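PDB 7BIP: luciferase-like monooxygenase from Streptomyces bottropensis, which probably acts as a monooxygenase in the biosynthesis of the aromatic polyketide rishirilide. Local coordinates for residues 174-179 and 193-198; 228-233 and 314-319. All coordinates share one frame; numbering follows the deposited sequence.

Interaction 1: residues 174-179 and 193-198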
ATOM      1  N   VAL A 174       8.615   0.862 -18.820  1.00 16.04           N
ATOM      2  CA  VAL A 174       9.946   1.153 -18.299  1.00 14.11           C
ATOM      3  C   VAL A 174      10.234   2.625 -18.544  1.00 16.32           C
ATOM      4  O   VAL A 174      10.173   3.096 -19.687  1.00 18.40           O
ATOM      5  CB  VAL A 174      11.013   0.257 -18.945  1.00 18.60           C
ATOM      6  CG1 VAL A 174      12.401   0.740 -18.569  1.00 28.61           C
ATOM      7  CG2 VAL A 174      10.798  -1.184 -18.495  1.00 23.86           C
ATOM      8  N   ALA A 175      10.538   3.350 -17.475  1.00 20.05           N
ATOM      9  CA  ALA A 175      10.787   4.779 -17.592  1.00 26.37           C
ATOM     10  C   ALA A 175      12.205   5.008 -18.081  1.00 35.22           C
ATOM     11  O   ALA A 175      13.155   4.411 -17.566  1.00 33.01           O
ATOM     12  CB  ALA A 175      10.570   5.483 -16.255  1.00 27.26           C
ATOM     13  N   THR A 176      12.353   5.857 -19.092  1.00 31.85           N
ATOM     14  CA  THR A 176      13.684   6.265 -19.513  1.00 46.29           C
ATOM     15  C   THR A 176      13.685   7.765 -19.774  1.00 54.39           C
ATOM     16  O   THR A 176      12.915   8.267 -20.602  1.00 55.33           O
ATOM     17  CB  THR A 176      14.171   5.462 -20.731  1.00 48.60           C
ATOM     18  OG1 THR A 176      15.519   5.838 -21.046  1.00 53.29           O
ATOM     19  CG2 THR A 176      13.271   5.635 -21.954  1.00 49.70           C
ATOM     20  N   ALA A 177      14.486   8.475 -18.980  1.00 59.23           N
ATOM     21  CA  ALA A 177      14.955   9.816 -19.289  1.00 64.72           C
ATOM     22  C   ALA A 177      16.406   9.815 -19.725  1.00 72.56           C
ATOM     23  O   ALA A 177      16.937  10.871 -20.082  1.00 73.10           O
ATOM     24  CB  ALA A 177      14.814  10.727 -18.066  1.00 63.44           C
ATOM     25  N   LYS A 178      17.039   8.647 -19.719  1.00 78.81           N
ATOM     26  CA  LYS A 178      18.483   8.505 -19.591  1.00 83.58           C
ATOM     27  C   LYS A 178      19.160   8.336 -20.939  1.00 86.67           C
ATOM     28  O   LYS A 178      19.972   9.163 -21.361  1.00 86.65           O
ATOM     29  CB  LYS A 178      18.803   7.251 -18.740  1.00 85.29           C
ATOM     30  CG  LYS A 178      18.035   7.094 -17.438  1.00 84.42           C
ATOM     31  CD  LYS A 178      16.945   6.037 -17.552  1.00 84.43           C
ATOM     32  CE  LYS A 178      16.085   6.102 -16.316  1.00 85.75           C
ATOM     33  NZ  LYS A 178      16.062   7.521 -15.895  1.00 84.73           N
ATOM     34  N   THR A 179      18.854   7.216 -21.584  1.00 86.89           N
ATOM     35  CA  THR A 179      19.553   6.567 -22.672  1.00 84.88           C
ATOM     36  C   THR A 179      18.523   5.996 -23.636  1.00 79.24           C
ATOM     37  O   THR A 179      17.643   5.237 -23.207  1.00 80.77           O
ATOM     38  CB  THR A 179      20.433   5.427 -22.141  1.00 87.03           C
ATOM     39  OG1 THR A 179      19.577   4.313 -21.809  1.00 87.18           O
ATOM     40  CG2 THR A 179      21.212   5.847 -20.897  1.00 86.69           C
ATOM     41  N   VAL A 193       6.993   2.135 -22.546  1.00 16.55           N
ATOM     42  CA  VAL A 193       8.063   3.074 -22.235  1.00 15.48           C
ATOM     43  C   VAL A 193       7.467   4.371 -21.688  1.00 17.55           C
ATOM     44  O   VAL A 193       6.355   4.773 -22.047  1.00 18.85           O
ATOM     45  CB  VAL A 193       8.962   3.303 -23.485  1.00 24.72           C
ATOM     46  CG1 VAL A 193       8.273   4.175 -24.538  1.00 21.22           C
ATOM     47  CG2 VAL A 193      10.308   3.858 -23.094  1.00 35.98           C
ATOM     48  N   MET A 194       8.194   5.000 -20.765  1.00 16.33           N
ATOM     49  CA  MET A 194       7.825   6.309 -20.235  1.00 15.77           C
ATOM     50  C   MET A 194       8.965   7.271 -20.534  1.00 20.37           C
ATOM     51  O   MET A 194      10.101   7.034 -20.119  1.00 18.69           O
ATOM     52  CB  MET A 194       7.528   6.238 -18.732  1.00 17.45           C
ATOM     53  CG  MET A 194       6.764   4.972 -18.326  1.00 19.64           C
ATOM     54  SD  MET A 194       6.419   4.894 -16.555  0.78 19.57           S
ATOM     55  CE  MET A 194       4.788   5.620 -16.555  1.00 18.73           C
ATOM     56  N   LEU A 195       8.668   8.335 -21.277  1.00 19.64           N
ATOM     57  CA  LEU A 195       9.667   9.302 -21.703  1.00 18.50           C
ATOM     58  C   LEU A 195       9.465  10.623 -20.971  1.00 16.64           C
ATOM     59  O   LEU A 195       8.424  10.865 -20.353  1.00 20.11           O
ATOM     60  CB  LEU A 195       9.608   9.515 -23.224  1.00 17.27           C
ATOM     61  CG  LEU A 195       9.682   8.262 -24.103  1.00 19.07           C
ATOM     62  CD1 LEU A 195       9.843   8.648 -25.573  1.00 24.27           C
ATOM     63  CD2 LEU A 195      10.823   7.369 -23.670  1.00 25.94           C
ATOM     64  N   VAL A 196      10.474  11.488 -21.062  1.00 17.31           N
ATOM     65  CA  VAL A 196      10.490  12.731 -20.287  1.00 23.06           C
ATOM     66  C   VAL A 196      10.698  13.917 -21.221  1.00 20.76           C
ATOM     67  O   VAL A 196      11.820  14.434 -21.349  1.00 22.23           O
ATOM     68  CB  VAL A 196      11.559  12.680 -19.186  1.00 23.06           C
ATOM     69  CG1 VAL A 196      11.457  13.904 -18.277  1.00 24.13           C
ATOM     70  CG2 VAL A 196      11.389  11.398 -18.368  1.00 24.41           C
ATOM     71  N   PRO A 197       9.644  14.382 -21.894  1.00 19.47           N
ATOM     72  CA  PRO A 197       9.825  15.460 -22.878  1.00 20.73           C
ATOM     73  C   PRO A 197      10.156  16.794 -22.251  1.00 26.27           C
ATOM     74  O   PRO A 197      10.701  17.665 -22.940  1.00 32.66           O
ATOM     75  CB  PRO A 197       8.466  15.512 -23.588  1.00 20.13           C
ATOM     76  CG  PRO A 197       7.507  14.988 -22.565  1.00 20.19           C
ATOM     77  CD  PRO A 197       8.259  13.892 -21.861  1.00 21.02           C
ATOM     78  N   SER A 198       9.853  16.983 -20.971  1.00 25.69           N
ATOM     79  CA  SER A 198      10.032  18.285 -20.346  1.00 31.84           C
ATOM     80  C   SER A 198      11.495  18.625 -20.094  1.00 37.42           C
ATOM     81  O   SER A 198      11.798  19.785 -19.793  1.00 34.86           O
ATOM     82  CB  SER A 198       9.241  18.342 -19.040  1.00 25.99           C
ATOM     83  OG  SER A 198       9.769  17.441 -18.087  1.00 31.79           O
TER
HETATM   84  O   HOH W   1      12.903  10.534 -22.327  1.00 30.48           O
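The first torsion of T176 sets OG1 anti to the backbone N (chi1 -176°) and forces CG2 into the crowded position between N and the carbonyl carbon, so that the methyl group faces V193 and L195. In V193 it is CG2 that stands anti to N, and the V193 and T176 side chains cross obliquely, V193 CG2 3.6 Å from T176 CG2. L195, running alongside T176, brings CD2 to within 3.5 Å of T176 CG2, tighter than usual carbon packing. A branched threonine suits this place, since OG1 can bond to S182 OG while CG2 packs with the aliphatic groups. The backbones are paired as parallel strands. M194 N donates to V174 O over 3.0 Å, from above the carbonyl plane. T176 N meets M194 O at 2.7 Å, nearly along the C=O axis and almost straight. Beyond, the chains spread, and one water spans the gap, donating to T176 O and accepting from V196 N. A177 CB then rests on V196 CG2 at 3.5 Å. A175, with only a CB, lets M194 CB approach that atom to 4.0 Å on the face where M194 also touches H229. V174 and V193 occupy the other face. The contact closes the beta-alpha-beta unit of strand 171-175, helix 180-188 and strand 192-195, with helix 202-218 covering V193 and L195 and strand 228-236 continuing the parallel sheet.

Interaction 2: residues 228-233 and 314-319. With EDO (1,2-ethanediol), chain I.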
ATOM      1  N   ILE A 228       3.047   4.046 -24.425  1.00 17.02           N
ATOM      2  CA  ILE A 228       3.982   5.163 -24.437  1.00 16.73           C
ATOM      3  C   ILE A 228       3.394   6.257 -23.557  1.00 17.66           C
ATOM      4  O   ILE A 228       2.327   6.803 -23.875  1.00 17.51           O
ATOM      5  CB  ILE A 228       4.231   5.688 -25.859  1.00 18.37           C
ATOM      6  CG1 ILE A 228       4.871   4.605 -26.738  1.00 20.52           C
ATOM      7  CG2 ILE A 228       5.107   6.929 -25.836  1.00 16.97           C
ATOM      8  CD1 ILE A 228       4.869   4.972 -28.209  1.00 22.90           C
ATOM      9  N   HIS A 229       4.078   6.565 -22.452  1.00 17.39           N
ATOM     10  CA  HIS A 229       3.615   7.539 -21.468  1.00 14.44           C
ATOM     11  C   HIS A 229       4.590   8.704 -21.376  1.00 16.25           C
ATOM     12  O   HIS A 229       5.803   8.510 -21.420  1.00 16.52           O
ATOM     13  CB  HIS A 229       3.496   6.913 -20.068  1.00 17.24           C
ATOM     14  CG  HIS A 229       2.247   6.116 -19.851  1.00 19.41           C
ATOM     15  ND1 HIS A 229       1.481   6.231 -18.709  1.00 19.33           N
ATOM     16  CD2 HIS A 229       1.652   5.165 -20.610  1.00 18.14           C
ATOM     17  CE1 HIS A 229       0.457   5.398 -18.784  1.00 17.88           C
ATOM     18  NE2 HIS A 229       0.542   4.736 -19.924  1.00 17.81           N
ATOM     19  N   MET A 230       4.060   9.919 -21.230  1.00 16.05           N
ATOM     20  CA  MET A 230       4.875  11.083 -20.902  1.00 14.68           C
ATOM     21  C   MET A 230       4.069  11.969 -19.967  1.00 15.23           C
ATOM     22  O   MET A 230       2.854  12.082 -20.125  1.00 16.40           O
ATOM     23  CB  MET A 230       5.273  11.896 -22.143  1.00 15.51           C
ATOM     24  CG  MET A 230       5.926  11.080 -23.255  1.00 14.12           C
ATOM     25  SD  MET A 230       6.451  12.152 -24.598  0.92 18.16           S
ATOM     26  CE  MET A 230       6.347  11.027 -25.990  1.00 21.23           C
ATOM     27  N   SER A 231       4.738  12.601 -19.005  1.00 13.76           N
ATOM     28  CA  SER A 231       4.080  13.515 -18.074  1.00 12.40           C
ATOM     29  C   SER A 231       4.410  14.956 -18.430  1.00 15.18           C
ATOM     30  O   SER A 231       5.538  15.265 -18.821  1.00 16.12           O
ATOM     31  CB  SER A 231       4.480  13.239 -16.622  1.00 18.49           C
ATOM     32  OG  SER A 231       3.881  12.040 -16.153  1.00 24.87           O
ATOM     33  N   TYR A 232       3.413  15.835 -18.296  1.00 14.63           N
ATOM     34  CA  TYR A 232       3.586  17.266 -18.528  1.00 13.08           C
ATOM     35  C   TYR A 232       2.944  18.033 -17.387  1.00 17.07           C
ATOM     36  O   TYR A 232       1.801  17.748 -17.029  1.00 15.07           O
ATOM     37  CB  TYR A 232       2.918  17.717 -19.827  1.00 13.59           C
ATOM     38  CG  TYR A 232       3.572  17.290 -21.121  1.00 13.90           C
ATOM     39  CD1 TYR A 232       4.532  18.086 -21.736  1.00 19.53           C
ATOM     40  CD2 TYR A 232       3.181  16.118 -21.755  1.00 18.27           C
ATOM     41  CE1 TYR A 232       5.109  17.708 -22.942  1.00 20.73           C
ATOM     42  CE2 TYR A 232       3.754  15.730 -22.950  1.00 18.41           C
ATOM     43  CZ  TYR A 232       4.707  16.532 -23.539  1.00 15.82           C
ATOM     44  OH  TYR A 232       5.270  16.137 -24.720  1.00 16.28           O
ATOM     45  N   ASN A 233       3.647  19.030 -16.851  1.00 14.44           N
ATOM     46  CA  ASN A 233       2.998  19.962 -15.937  1.00 13.54           C
ATOM     47  C   ASN A 233       1.846  20.663 -16.650  1.00 14.65           C
ATOM     48  O   ASN A 233       1.961  21.060 -17.814  1.00 17.48           O
ATOM     49  CB  ASN A 233       4.005  20.978 -15.404  1.00 17.65           C
ATOM     50  CG  ASN A 233       5.028  20.342 -14.490  1.00 29.41           C
ATOM     51  OD1 ASN A 233       4.737  19.356 -13.812  1.00 32.99           O
ATOM     52  ND2 ASN A 233       6.238  20.893 -14.472  1.00 39.59           N
ATOM     53  N   GLY A 314       1.707  15.892 -33.494  1.00 17.86           N
ATOM     54  CA  GLY A 314       2.397  15.907 -34.774  1.00 24.42           C
ATOM     55  C   GLY A 314       3.834  15.431 -34.685  1.00 29.29           C
ATOM     56  O   GLY A 314       4.338  14.792 -35.614  1.00 29.77           O
ATOM     57  N   TRP A 315       4.514  15.722 -33.569  1.00 21.32           N
ATOM     58  CA  TRP A 315       5.897  15.279 -33.419  1.00 20.64           C
ATOM     59  C   TRP A 315       5.994  13.807 -33.039  1.00 22.31           C
ATOM     60  O   TRP A 315       6.867  13.091 -33.542  1.00 24.58           O
ATOM     61  CB  TRP A 315       6.620  16.096 -32.346  1.00 20.66           C
ATOM     62  CG  TRP A 315       6.670  17.559 -32.585  1.00 23.85           C
ATOM     63  CD1 TRP A 315       6.635  18.204 -33.787  1.00 26.86           C
ATOM     64  CD2 TRP A 315       6.769  18.576 -31.582  1.00 27.15           C
ATOM     65  NE1 TRP A 315       6.703  19.564 -33.594  1.00 33.57           N
ATOM     66  CE2 TRP A 315       6.782  19.818 -32.247  1.00 30.59           C
ATOM     67  CE3 TRP A 315       6.839  18.556 -30.184  1.00 25.02           C
ATOM     68  CZ2 TRP A 315       6.871  21.032 -31.560  1.00 30.92           C
ATOM     69  CZ3 TRP A 315       6.932  19.759 -29.502  1.00 25.13           C
ATOM     70  CH2 TRP A 315       6.945  20.981 -30.191  1.00 27.41           C
ATOM     71  N   PHE A 316       5.142  13.353 -32.125  1.00 24.10           N
ATOM     72  CA  PHE A 316       5.345  12.077 -31.459  1.00 19.89           C
ATOM     73  C   PHE A 316       4.359  11.000 -31.865  1.00 20.23           C
ATOM     74  O   PHE A 316       4.609   9.826 -31.578  1.00 25.10           O
ATOM     75  CB  PHE A 316       5.260  12.252 -29.932  1.00 21.67           C
ATOM     76  CG  PHE A 316       6.259  13.223 -29.368  1.00 20.90           C
ATOM     77  CD1 PHE A 316       7.466  13.465 -30.012  1.00 19.99           C
ATOM     78  CD2 PHE A 316       5.993  13.890 -28.174  1.00 18.87           C
ATOM     79  CE1 PHE A 316       8.380  14.367 -29.485  1.00 21.14           C
ATOM     80  CE2 PHE A 316       6.897  14.787 -27.649  1.00 18.27           C
ATOM     81  CZ  PHE A 316       8.094  15.021 -28.289  1.00 19.81           C
ATOM     82  N   GLY A 317       3.255  11.353 -32.507  1.00 21.59           N
ATOM     83  CA  GLY A 317       2.202  10.390 -32.737  1.00 20.75           C
ATOM     84  C   GLY A 317       1.250  10.340 -31.560  1.00 21.75           C
ATOM     85  O   GLY A 317       1.280  11.182 -30.657  1.00 21.73           O
ATOM     86  N   ASP A 318       0.388   9.328 -31.570  1.00 21.77           N
ATOM     87  CA  ASP A 318      -0.585   9.165 -30.494  1.00 19.69           C
ATOM     88  C   ASP A 318       0.028   8.421 -29.313  1.00 23.62           C
ATOM     89  O   ASP A 318       0.666   7.381 -29.491  1.00 23.67           O
ATOM     90  CB  ASP A 318      -1.811   8.418 -31.008  1.00 22.91           C
ATOM     91  CG  ASP A 318      -2.753   9.315 -31.762  1.00 29.86           C
ATOM     92  OD1 ASP A 318      -3.245  10.290 -31.160  1.00 26.94           O
ATOM     93  OD2 ASP A 318      -2.990   9.056 -32.959  1.00 31.56           O
ATOM     94  N   PHE A 319      -0.165   8.946 -28.105  1.00 17.96           N
ATOM     95  CA  PHE A 319       0.373   8.302 -26.905  1.00 18.01           C
ATOM     96  C   PHE A 319      -0.450   8.770 -25.706  1.00 16.68           C
ATOM     97  O   PHE A 319      -1.488   9.424 -25.863  1.00 18.60           O
ATOM     98  CB  PHE A 319       1.876   8.584 -26.755  1.00 19.52           C
ATOM     99  CG  PHE A 319       2.216  10.037 -26.503  1.00 19.38           C
ATOM    100  CD1 PHE A 319       2.497  10.481 -25.219  1.00 19.26           C
ATOM    101  CD2 PHE A 319       2.266  10.949 -27.547  1.00 18.62           C
ATOM    102  CE1 PHE A 319       2.806  11.810 -24.978  1.00 15.43           C
ATOM    103  CE2 PHE A 319       2.580  12.283 -27.311  1.00 17.90           C
ATOM    104  CZ  PHE A 319       2.851  12.713 -26.017  1.00 15.90           C
TER
HETATM  105  C1  EDO I 407       8.349  17.496 -11.735  1.00 53.32           C
HETATM  106  O1  EDO I 407       7.257  17.872 -10.891  1.00 54.08           O
HETATM  107  C2  EDO I 407       7.886  16.399 -12.685  1.00 57.23           C
HETATM  108  O2  EDO I 407       7.248  16.991 -13.823  1.00 62.18           O
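Helix 302-316 ends at F316, and G317, with a positive phi of 87°, turns the chain toward strand 320-324, parallel partner of strand 228-236: an alpha-to-beta connection of the TIM-barrel-type fold. With this backbone shape a CB at G317 would collide with F316 O, which explains the glycine. I228, M230 and Y232, alternate strand residues, point to the turn. I228 CG2 packs on F319 CB at 3.7 Å, the side chains crossing at about a right angle. M230 lays CE over one face of the F319 ring, 3.8 Å from its centroid and 14° off the normal, a CH-pi contact. The same methyl reaches F316 CD2 at 3.6 Å, while SD makes oblique Met-aromatic contacts with both phenyl rings. Unbranched methionine suits the place, its extended chain bringing SD and CE to both rings. Y232 comes tip to tip with F316, OH lying 3.6 Å from CE2 at the ring edge. An alanine at F319 would remove the ring under M230 CE and would probably loosen the packing of this turn on the sheet. The segments share no hydrogen bond; side-chain packing is mainly dispersive, while backbone bonds from T320, next in the chain, to I228 and M230 fix the strand beside it.

How the interactions relate
Both contacts are buried and meet on neighbouring strands of the same parallel sheet of the TIM-barrel-type fold: H229 N and O pair with V193 O and L195 N, each at 2.9 Å. Interaction 1 lies within the sheet, joining consecutive strands, and backbone hydrogen bonds carry much of it until a water takes over at the loop end. Interaction 2 joins a strand to the end of a helix 81 residues further along the chain; there the side chains meet chiefly through sulfur, methyl and aromatic groups, with no hydrogen bond across the segments. P197, just beyond the paired part of 193-198, packs its ring on M230 and Y232, while helix 202-218 covers parts of both contacts.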